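Local coordinates for A rubisco-like protein (Burkholderia fungorum, PDB 3NWR), which is a RuBisCO-like protein that probably acts as a lyase on a small substrate through an active site of the RuBisCO type, at the interface of chains A and B. Numbering follows the deposited sequence. Chains: chain A/B, A rubisco-like protein.

The interface of chains A and B. Residues chain A 237-239, 264-265; chain B 108-109, 268.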
# COMPACT_ATOMS: atom_id res chain seq x y z
N THR A 237 -4.56 -2.81 -14.76
CA THR A 237 -4.64 -3.17 -13.34
C THR A 237 -5.61 -4.33 -13.12
O THR A 237 -6.78 -4.23 -13.48
CB THR A 237 -5.13 -1.98 -12.49
OG1 THR A 237 -4.24 -0.86 -12.67
CG2 THR A 237 -5.20 -2.36 -11.01
N ASP A 238 -5.11 -5.41 -12.52
CA ASP A 238 -5.90 -6.63 -12.30
C ASP A 238 -5.05 -7.59 -11.49
O ASP A 238 -3.89 -7.33 -11.17
CB ASP A 238 -6.24 -7.28 -13.65
CG ASP A 238 -7.58 -8.02 -13.65
OD1 ASP A 238 -8.01 -8.53 -12.60
OD2 ASP A 238 -8.19 -8.10 -14.73
N ASP A 239 -5.64 -8.74 -11.18
CA ASP A 239 -4.89 -9.88 -10.70
C ASP A 239 -3.65 -10.08 -11.58
O ASP A 239 -3.69 -9.81 -12.79
CB ASP A 239 -5.84 -11.07 -10.77
CG ASP A 239 -5.13 -12.36 -10.77
OD1 ASP A 239 -4.81 -12.84 -9.66
OD2 ASP A 239 -4.90 -12.90 -11.87
N TRP A 264 -1.94 -0.83 -5.42
CA TRP A 264 -2.87 -1.93 -5.22
C TRP A 264 -2.40 -3.20 -5.92
O TRP A 264 -2.74 -4.31 -5.51
CB TRP A 264 -4.26 -1.52 -5.70
CG TRP A 264 -4.64 -0.14 -5.24
CD1 TRP A 264 -5.04 0.90 -6.01
CD2 TRP A 264 -4.62 0.35 -3.88
NE1 TRP A 264 -5.29 2.01 -5.23
CE2 TRP A 264 -5.04 1.70 -3.92
CE3 TRP A 264 -4.30 -0.22 -2.65
CZ2 TRP A 264 -5.15 2.48 -2.77
CZ3 TRP A 264 -4.41 0.57 -1.50
CH2 TRP A 264 -4.83 1.89 -1.58
N CYS A 265 -1.59 -3.02 -6.96
CA CYS A 265 -0.95 -4.15 -7.63
C CYS A 265 0.14 -4.74 -6.75
O CYS A 265 0.24 -5.97 -6.61
CB CYS A 265 -0.38 -3.71 -8.97
SG CYS A 265 -1.65 -3.35 -10.22
N PRO B 108 -7.66 -5.03 -7.36
CA PRO B 108 -6.90 -3.77 -7.23
C PRO B 108 -7.64 -2.54 -7.79
O PRO B 108 -7.45 -1.44 -7.27
CB PRO B 108 -5.59 -4.07 -7.96
CG PRO B 108 -5.94 -5.17 -8.95
CD PRO B 108 -6.96 -6.02 -8.21
N THR B 109 -8.47 -2.70 -8.81
CA THR B 109 -9.25 -1.56 -9.27
C THR B 109 -10.40 -1.21 -8.32
O THR B 109 -10.78 -0.05 -8.20
CB THR B 109 -9.69 -1.72 -10.73
OG1 THR B 109 -8.51 -1.86 -11.52
CG2 THR B 109 -10.47 -0.49 -11.21
N SER B 268 -2.80 -7.79 -6.35
CA SER B 268 -2.58 -8.51 -7.61
C SER B 268 -1.75 -9.77 -7.42
O SER B 268 -2.06 -10.83 -7.97
CB SER B 268 -1.89 -7.59 -8.63
OG SER B 268 -2.71 -6.49 -8.92
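B:Pro108, near the start of helix 107-114, wedges its ring between A:Thr237 and A:Trp264 and forms the tightly packed part of this patch. The patch belongs to the two-fold interface of chains A and B, likely the family's usual dimer, where the RuBisCO-type N-terminal and catalytic domains of B meet the catalytic domain of A. The proline CB lies 3.5 Å from the methyl CG2 of A:Thr237 and also touches CB of A:Trp264, while ring carbon CG reaches along the backbone of A:Asp238, 3.7 Å from CA of that residue. The A:Thr237 and B:Pro108 side chains run past one another in opposite directions. In A:Thr237 the methyl stands opposite the backbone N and the hydroxyl beside it (chi1 -58°), which turns a purely apolar branch toward the proline. The same methyl also meets the hydroxyl OG1 of B:Thr109 at 3.4 Å, a van der Waals contact at an oblique crossing. On the other flank, A:Trp264 offers CB and the CG-CD1 side of its indole; the backbone O of B:Pro108 sits obliquely above the ring plane, 3.6 Å from CD1, and the six-membered ring points away from the proline.

A polar clasp borders this apolar wedge. B:Ser268, at the start of helix 267-276, donates from OG to the backbone O of A:Asp238 at 2.7 Å, approaching well above the carbonyl plane. The serine hydroxyl is also packed against A:Cys265, whose thiol makes at most a weak hydrogen bond to it. In this way one short side chain ties the 237-239 loop to the partner subunit while resting on the end of helix 262-265.

Contact is looser toward A:Asp239, where the CA atoms of A:Asp239 and B:Ser268 stand 4.1 Å apart and little surface is hidden. The carboxylate of A:Asp238 turns back onto its own loop and probably steadies it: its OD1 accepts the backbone N of A:Asp239 at 2.8 Å, on the anti side and 22° out of the carboxylate plane.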